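PDB 1XKL: salicylic acid-binding protein 2 from Nicotiana tabacum, which hydrolyses methyl salicylate to salicylate and methanol, releasing the active hormone that triggers systemic acquired resistance in plant innate immunity. Local coordinates for residues A[78-83]-A[236-241]; A[160-165]-A[209-214]; A[231-236]-A[246-251]. All blocks are in the same frame, centred on the assembly; numbering follows the deposited sequence.

Interactions 1 and 2 bring together the catalytic triad of an alpha/beta hydrolase, and interaction 3 joins an outermost strand of its six-stranded parallel sheet to a helix. Interaction 1 brings the nucleophile turn after strand 75-80 to the histidine loop before helix 240-243; both segments of interaction 2, about 10 Å away between centres, fall between these in sequence. The two meet through His238 ND1 and Asp210 OD2, 2.6 Å apart, completing the Ser81-His238-Asp210 triad, and both touch the ligand. Interaction 3, about 11 Å from interaction 1 between centres, shares Ala236 with it: strand 229-233 runs into the histidine loop, and helix 245-258 returns alongside. Glu209 N to Ala236 O ties interaction 2 to this loop.

Interaction 1 (A[78-83]-A[236-241]); sequences VGHSLG and ADHMAM. With STH (2-amino-4H-1,3-benzoxathiin-4-ol), chain E.
The end of strand 75-80 and its type II' turn, His80 to Gly83, face the loop that leads into helix 240-243, with Ser81 and His238 CA atoms 8.0 Å apart. Ser81 has the strained, positive-phi conformation of the nucleophile elbow in the GxSxG sequence. His238 NE2 donates to Ser81 OG (2.8 Å), which lies in the plane of the imidazole; the same OG is covalently bound to C7 of the ligand, consistent with its role as the nucleophile that carries the acyl-ester intermediate. His238 NE2 also lies 3.0 Å from the ligand's O2. His80, with CG anti to its backbone N (chi1 171°), reaches across to the catalytic ring, where its NE2 donates to His238 O (2.9 Å, 156°) and lies over one face of the His238 imidazole. The two rings are inclined at 41°. Selenomethionine Met241 folds back so that CE lies over one His80 face, 3.5 Å from the centroid of the His80 ring in a CH-pi contact, while SE of Met239 stands at the ring edge. Asp210 accepts from His238 ND1, Leu160 of helix 153-160 packs on His238 and Met239, and Leu104 of strand 98-104 lies against His80.

Interaction 2 (A[160-165]-A[209-214]); sequences LYQLCS and EDKGIP. With STH (2-amino-4H-1,3-benzoxathiin-4-ol), chain E.
Gln162 meets Glu209 and Lys211 where the loop after helix 153-160 passes the loop that carries the triad aspartate, the two running roughly antiparallel. From CB, which points toward the other loop, CG of Gln162 stands between the backbone N and the carbonyl carbon (chi1 88°), and the chain then bends at chi2. CG lies 3.5 Å from Lys211 NZ, a contact of a methylene with the ammonium. At the amide, CD is also close to NZ, and the two ends then part: NE2 gives a weak hydrogen bond to Glu209 O (2.7 Å, 128°), while OE1 accepts from a water at 2.5 Å that in turn accepts from Lys211 N at 2.7 Å. The amide thus bridges two backbone groups of the facing loop, one directly and one through water, which probably sets the orientation of the amide. Alongside, Leu163 CD1 rests on the aliphatic part of Glu209, 3.5 Å from its CB.

Nearer the pocket, Leu160 CD2 touches Gly212 CA at 3.7 Å, a close approach at a residue without a side chain. The same methyl reaches C3 of the ligand's aromatic ring, and Ile213 CG1 touches the neighbouring C4, so apolar groups of both loops line this part of the site.

Within the second loop, Asp210 OD1 accepts from Gly212 N, nearly along its C-O axis, and from Ile213 N (160°), which comes from above the carboxylate plane; the first bond makes an Asx turn. Two N-H groups therefore grip OD1 and hold the carboxylate, with OD2 facing the catalytic histidine. The chemistry is divided accordingly: the polar amide, its water and the lysine side chain gather at the partly exposed margin, apolar groups meet the ligand, and backbone N-H groups orient the charge-relay aspartate.

Interaction 3 (A[231-236]-A[246-251]); sequences IEIKGA and QKLCAS
Strand 231-233 and helix 246-251 run almost antiparallel, at 167°, with their axes 9.6 Å apart. Ile233 fits its CD1 against Leu248, 4.0 Å from its CA and 4.1 Å from its CG, the two side chains lying obliquely to one another. CG1 of Ile233 stands anti to the carbonyl carbon (chi1 -65°), and the extended chain beyond it carries CD1 to the helix. Two residues back on the same side of the strand, Ile231 CG2 approaches Ser251 OG at 4.1 Å. Strand 229-233 is the edge strand of the alpha/beta hydrolase sheet, and helix 245-258, which follows the short helix 240-243 after the catalytic histidine, packs on one side of it; Leu248 also touches Ile205 of the adjacent strand 202-207 and Leu23 of helix 23-29. The hydroxyl of Ser251 is turned back into its own helix, where OG donates to Lys247 O at 3.0 Å; Ser251 N reaches the same oxygen at 3.1 Å from the opposite face of its plane. At the more exposed end, Lys247 NZ lies 3.8 Å from Lys234 O, too far for a hydrogen bond, beside the type II turn from Ile233 to Ala236, whose third residue, Gly235, has positive phi.

Interaction 1 (A[78-83]-A[236-241])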
# COMPACT_ATOMS: atom_id res chain seq x y z
N VAL A 78 -30.98 -5.07 -26.98
CA VAL A 78 -29.75 -5.19 -27.73
C VAL A 78 -28.70 -5.71 -26.76
O VAL A 78 -28.33 -5.03 -25.80
CB VAL A 78 -29.33 -3.84 -28.34
CG1 VAL A 78 -28.06 -4.01 -29.18
CG2 VAL A 78 -30.46 -3.31 -29.23
N GLY A 79 -28.25 -6.94 -26.99
CA GLY A 79 -27.27 -7.56 -26.14
C GLY A 79 -25.94 -7.74 -26.83
O GLY A 79 -25.85 -8.25 -27.94
N HIS A 80 -24.89 -7.30 -26.16
CA HIS A 80 -23.55 -7.41 -26.70
C HIS A 80 -22.72 -8.44 -25.94
O HIS A 80 -22.78 -8.50 -24.71
CB HIS A 80 -22.87 -6.04 -26.63
CG HIS A 80 -21.41 -6.06 -26.96
ND1 HIS A 80 -20.43 -5.82 -26.03
CD2 HIS A 80 -20.77 -6.30 -28.13
CE1 HIS A 80 -19.24 -5.92 -26.61
NE2 HIS A 80 -19.42 -6.21 -27.88
N SER A 81 -21.96 -9.25 -26.68
CA SER A 81 -21.17 -10.20 -26.14
C SER A 81 -21.94 -11.10 -25.15
O SER A 81 -22.95 -11.69 -25.53
CB SER A 81 -19.99 -9.49 -25.47
OG SER A 81 -18.72 -9.99 -25.22
N LEU A 82 -21.49 -11.20 -23.89
CA LEU A 82 -22.15 -12.03 -22.87
C LEU A 82 -23.55 -11.50 -22.59
O LEU A 82 -24.36 -12.19 -21.97
CB LEU A 82 -21.33 -12.03 -21.57
CG LEU A 82 -21.89 -12.81 -20.37
CD1 LEU A 82 -22.01 -14.28 -20.78
CD2 LEU A 82 -21.00 -12.68 -19.14
N GLY A 83 -23.82 -10.29 -23.05
CA GLY A 83 -25.12 -9.67 -22.83
C GLY A 83 -26.25 -10.45 -23.46
O GLY A 83 -27.40 -10.35 -23.03
N ALA A 236 -15.74 -4.32 -38.60
CA ALA A 236 -15.88 -4.05 -37.18
C ALA A 236 -15.29 -5.15 -36.30
O ALA A 236 -15.43 -6.34 -36.60
CB ALA A 236 -17.34 -3.85 -36.83
N ASP A 237 -14.62 -4.73 -35.23
CA ASP A 237 -14.06 -5.68 -34.29
C ASP A 237 -15.14 -6.00 -33.28
O ASP A 237 -16.31 -5.67 -33.50
CB ASP A 237 -12.82 -5.10 -33.58
CG ASP A 237 -13.08 -3.76 -32.88
OD1 ASP A 237 -14.25 -3.39 -32.65
OD2 ASP A 237 -12.10 -3.09 -32.55
N HIS A 238 -14.77 -6.65 -32.18
CA HIS A 238 -15.75 -7.02 -31.16
C HIS A 238 -16.54 -5.84 -30.59
O HIS A 238 -17.69 -6.00 -30.19
CB HIS A 238 -15.06 -7.74 -30.00
CG HIS A 238 -16.01 -8.37 -29.04
ND1 HIS A 238 -16.89 -9.37 -29.41
CD2 HIS A 238 -16.27 -8.11 -27.73
CE1 HIS A 238 -17.65 -9.69 -28.38
NE2 HIS A 238 -17.29 -8.94 -27.34
N MSE A 239 -15.93 -4.66 -30.56
CA MSE A 239 -16.59 -3.48 -30.00
C MSE A 239 -17.20 -2.59 -31.08
O MSE A 239 -16.83 -1.42 -31.23
CB MSE A 239 -15.59 -2.67 -29.18
CG MSE A 239 -15.80 -2.74 -27.67
SE MSE A 239 -15.82 -4.53 -26.95
CE MSE A 239 -14.26 -5.20 -27.83
N ALA A 240 -18.16 -3.14 -31.82
CA ALA A 240 -18.80 -2.41 -32.90
C ALA A 240 -19.39 -1.05 -32.49
O ALA A 240 -19.36 -0.11 -33.28
CB ALA A 240 -19.89 -3.28 -33.53
N MSE A 241 -19.90 -0.94 -31.26
CA MSE A 241 -20.50 0.32 -30.82
C MSE A 241 -19.47 1.42 -30.60
O MSE A 241 -19.82 2.58 -30.38
CB MSE A 241 -21.32 0.13 -29.53
CG MSE A 241 -20.51 -0.08 -28.27
SE MSE A 241 -19.81 -1.89 -28.13
CE MSE A 241 -21.24 -2.65 -27.08
C8 STH E . -17.83 -12.17 -22.97
O8 STH E . -18.42 -13.11 -22.19
C1 STH E . -16.69 -12.49 -23.87
C2 STH E . -16.07 -11.42 -24.70
C3 STH E . -14.98 -11.74 -25.55
C4 STH E . -14.46 -13.07 -25.60
C5 STH E . -15.04 -14.11 -24.80
C6 STH E . -16.12 -13.82 -23.95
C7 STH E . -17.85 -9.86 -24.11
O2 STH E . -16.57 -10.09 -24.68
N7 STH E . -17.88 -8.54 -23.66
S7 STH E . -18.34 -10.86 -22.94

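Interaction 2 (A[160-165]-A[209-214])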
# COMPACT_ATOMS: atom_id res chain seq x y z
N LEU A 160 -10.06 -7.56 -28.53
CA LEU A 160 -11.33 -6.87 -28.50
C LEU A 160 -11.36 -5.50 -29.18
O LEU A 160 -12.33 -5.16 -29.86
CB LEU A 160 -11.81 -6.75 -27.05
CG LEU A 160 -12.03 -8.03 -26.22
CD1 LEU A 160 -12.86 -7.69 -24.98
CD2 LEU A 160 -12.75 -9.07 -27.04
N TYR A 161 -10.30 -4.72 -29.00
CA TYR A 161 -10.22 -3.37 -29.55
C TYR A 161 -9.17 -3.18 -30.64
O TYR A 161 -8.74 -2.05 -30.88
CB TYR A 161 -9.93 -2.38 -28.41
CG TYR A 161 -10.99 -2.29 -27.32
CD1 TYR A 161 -11.28 -3.39 -26.50
CD2 TYR A 161 -11.71 -1.11 -27.12
CE1 TYR A 161 -12.28 -3.31 -25.52
CE2 TYR A 161 -12.70 -1.03 -26.14
CZ TYR A 161 -12.98 -2.13 -25.34
OH TYR A 161 -13.99 -2.06 -24.41
N GLN A 162 -8.76 -4.25 -31.32
CA GLN A 162 -7.71 -4.11 -32.33
C GLN A 162 -8.02 -3.09 -33.44
O GLN A 162 -7.10 -2.60 -34.09
CB GLN A 162 -7.33 -5.49 -32.92
CG GLN A 162 -8.14 -6.00 -34.12
CD GLN A 162 -9.45 -6.64 -33.75
OE1 GLN A 162 -9.78 -6.79 -32.57
NE2 GLN A 162 -10.22 -7.03 -34.76
N LEU A 163 -9.29 -2.76 -33.62
CA LEU A 163 -9.69 -1.80 -34.64
C LEU A 163 -10.28 -0.52 -34.04
O LEU A 163 -10.78 0.33 -34.77
CB LEU A 163 -10.72 -2.41 -35.60
CG LEU A 163 -10.27 -3.58 -36.48
CD1 LEU A 163 -11.45 -4.11 -37.31
CD2 LEU A 163 -9.16 -3.11 -37.39
N CYS A 164 -10.23 -0.39 -32.72
CA CYS A 164 -10.76 0.81 -32.08
C CYS A 164 -9.64 1.83 -31.91
O CYS A 164 -8.47 1.51 -32.13
CB CYS A 164 -11.40 0.47 -30.73
SG CYS A 164 -12.89 -0.59 -30.83
N SER A 165 -10.00 3.06 -31.53
CA SER A 165 -9.00 4.11 -31.36
C SER A 165 -8.22 3.93 -30.06
O SER A 165 -8.61 3.17 -29.19
CB SER A 165 -9.68 5.49 -31.35
OG SER A 165 -10.56 5.62 -30.25
N GLU A 209 -14.75 -8.71 -38.26
CA GLU A 209 -13.38 -8.63 -37.78
C GLU A 209 -13.20 -8.93 -36.30
O GLU A 209 -12.14 -8.69 -35.73
CB GLU A 209 -12.81 -7.25 -38.10
CG GLU A 209 -12.84 -6.92 -39.58
CD GLU A 209 -12.09 -7.94 -40.40
OE1 GLU A 209 -10.90 -8.17 -40.10
OE2 GLU A 209 -12.68 -8.51 -41.34
N ASP A 210 -14.24 -9.47 -35.69
CA ASP A 210 -14.20 -9.80 -34.27
C ASP A 210 -13.13 -10.84 -33.97
O ASP A 210 -13.10 -11.90 -34.59
CB ASP A 210 -15.56 -10.34 -33.84
CG ASP A 210 -15.76 -10.26 -32.34
OD1 ASP A 210 -14.80 -10.50 -31.58
OD2 ASP A 210 -16.90 -9.96 -31.93
N LYS A 211 -12.26 -10.53 -33.01
CA LYS A 211 -11.22 -11.47 -32.60
C LYS A 211 -11.50 -12.07 -31.23
O LYS A 211 -10.80 -12.99 -30.80
CB LYS A 211 -9.85 -10.79 -32.55
CG LYS A 211 -9.13 -10.61 -33.88
CD LYS A 211 -7.65 -10.47 -33.61
CE LYS A 211 -6.85 -10.35 -34.88
NZ LYS A 211 -7.11 -9.05 -35.57
N GLY A 212 -12.50 -11.56 -30.52
CA GLY A 212 -12.82 -12.10 -29.21
C GLY A 212 -13.70 -13.32 -29.38
O GLY A 212 -13.43 -14.41 -28.86
N ILE A 213 -14.78 -13.09 -30.10
CA ILE A 213 -15.76 -14.10 -30.45
C ILE A 213 -15.69 -14.02 -31.97
O ILE A 213 -16.42 -13.26 -32.60
CB ILE A 213 -17.17 -13.72 -29.98
CG1 ILE A 213 -17.19 -13.52 -28.46
CG2 ILE A 213 -18.16 -14.79 -30.41
CD1 ILE A 213 -18.59 -13.33 -27.89
N PRO A 214 -14.76 -14.78 -32.57
CA PRO A 214 -14.55 -14.81 -34.03
C PRO A 214 -15.80 -15.00 -34.87
O PRO A 214 -16.78 -15.60 -34.43
CB PRO A 214 -13.51 -15.92 -34.21
CG PRO A 214 -13.65 -16.76 -32.96
CD PRO A 214 -13.90 -15.75 -31.89
C8 STH E . -17.83 -12.17 -22.97
O8 STH E . -18.42 -13.11 -22.19
C1 STH E . -16.69 -12.49 -23.87
C2 STH E . -16.07 -11.42 -24.70
C3 STH E . -14.98 -11.74 -25.55
C4 STH E . -14.46 -13.07 -25.60
C5 STH E . -15.04 -14.11 -24.80
C6 STH E . -16.12 -13.82 -23.95
C7 STH E . -17.85 -9.86 -24.11
O2 STH E . -16.57 -10.09 -24.68
N7 STH E . -17.88 -8.54 -23.66
S7 STH E . -18.34 -10.86 -22.94
O HOH W 1 -11.80 -8.07 -31.97

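Interaction 3 (A[231-236]-A[246-251])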
# COMPACT_ATOMS: atom_id res chain seq x y z
N ILE A 231 -27.66 -9.92 -39.76
CA ILE A 231 -27.10 -8.67 -40.26
C ILE A 231 -25.59 -8.75 -40.11
O ILE A 231 -25.09 -9.45 -39.24
CB ILE A 231 -27.60 -7.47 -39.44
CG1 ILE A 231 -29.13 -7.44 -39.44
CG2 ILE A 231 -27.04 -6.18 -40.01
CD1 ILE A 231 -29.76 -7.37 -40.81
N GLU A 232 -24.88 -8.02 -40.95
CA GLU A 232 -23.43 -8.03 -40.89
C GLU A 232 -22.81 -6.63 -40.91
O GLU A 232 -23.26 -5.76 -41.66
CB GLU A 232 -22.89 -8.86 -42.06
CG GLU A 232 -21.40 -8.75 -42.30
CD GLU A 232 -20.95 -9.51 -43.54
OE1 GLU A 232 -21.07 -10.75 -43.57
OE2 GLU A 232 -20.48 -8.85 -44.50
N ILE A 233 -21.81 -6.40 -40.07
CA ILE A 233 -21.11 -5.12 -40.03
C ILE A 233 -19.66 -5.39 -40.42
O ILE A 233 -18.86 -5.83 -39.59
CB ILE A 233 -21.15 -4.46 -38.64
CG1 ILE A 233 -22.59 -4.09 -38.26
CG2 ILE A 233 -20.29 -3.20 -38.63
CD1 ILE A 233 -22.72 -3.39 -36.93
N LYS A 234 -19.34 -5.14 -41.68
CA LYS A 234 -18.00 -5.36 -42.22
C LYS A 234 -16.97 -4.39 -41.66
O LYS A 234 -17.23 -3.20 -41.54
CB LYS A 234 -18.01 -5.21 -43.75
CG LYS A 234 -17.94 -6.52 -44.53
CD LYS A 234 -16.60 -7.20 -44.34
CE LYS A 234 -16.48 -8.47 -45.19
NZ LYS A 234 -15.15 -9.14 -44.99
N GLY A 235 -15.80 -4.91 -41.32
CA GLY A 235 -14.73 -4.09 -40.80
C GLY A 235 -14.78 -3.75 -39.32
O GLY A 235 -13.95 -2.99 -38.83
N ALA A 236 -15.74 -4.32 -38.60
CA ALA A 236 -15.88 -4.05 -37.18
C ALA A 236 -15.29 -5.15 -36.30
O ALA A 236 -15.43 -6.34 -36.60
CB ALA A 236 -17.34 -3.85 -36.83
N GLN A 246 -22.10 4.51 -36.03
CA GLN A 246 -23.10 4.95 -36.99
C GLN A 246 -23.63 3.77 -37.81
O GLN A 246 -24.82 3.70 -38.11
CB GLN A 246 -22.53 6.05 -37.90
CG GLN A 246 -21.85 7.18 -37.12
CD GLN A 246 -21.27 8.27 -38.00
OE1 GLN A 246 -21.99 9.18 -38.44
NE2 GLN A 246 -19.97 8.19 -38.28
N LYS A 247 -22.76 2.82 -38.17
CA LYS A 247 -23.25 1.66 -38.92
C LYS A 247 -24.19 0.84 -38.05
O LYS A 247 -25.24 0.38 -38.51
CB LYS A 247 -22.09 0.80 -39.41
CG LYS A 247 -21.37 1.35 -40.62
CD LYS A 247 -20.22 0.46 -41.04
CE LYS A 247 -19.44 1.08 -42.18
NZ LYS A 247 -18.24 0.28 -42.55
N LEU A 248 -23.82 0.67 -36.78
CA LEU A 248 -24.63 -0.09 -35.84
C LEU A 248 -25.97 0.61 -35.62
O LEU A 248 -27.02 -0.04 -35.55
CB LEU A 248 -23.90 -0.22 -34.49
CG LEU A 248 -24.14 -1.48 -33.65
CD1 LEU A 248 -23.63 -1.22 -32.23
CD2 LEU A 248 -25.60 -1.87 -33.62
N CYS A 249 -25.93 1.93 -35.49
CA CYS A 249 -27.16 2.68 -35.27
C CYS A 249 -28.12 2.50 -36.45
O CYS A 249 -29.32 2.28 -36.26
CB CYS A 249 -26.86 4.17 -35.07
SG CYS A 249 -28.33 5.24 -34.89
N ALA A 250 -27.59 2.59 -37.67
CA ALA A 250 -28.44 2.43 -38.84
C ALA A 250 -29.09 1.04 -38.85
O ALA A 250 -30.27 0.90 -39.17
CB ALA A 250 -27.63 2.65 -40.11
N SER A 251 -28.32 0.03 -38.48
CA SER A 251 -28.83 -1.34 -38.43
C SER A 251 -29.94 -1.45 -37.39
O SER A 251 -30.98 -2.07 -37.64
CB SER A 251 -27.70 -2.32 -38.11
OG SER A 251 -26.67 -2.25 -39.08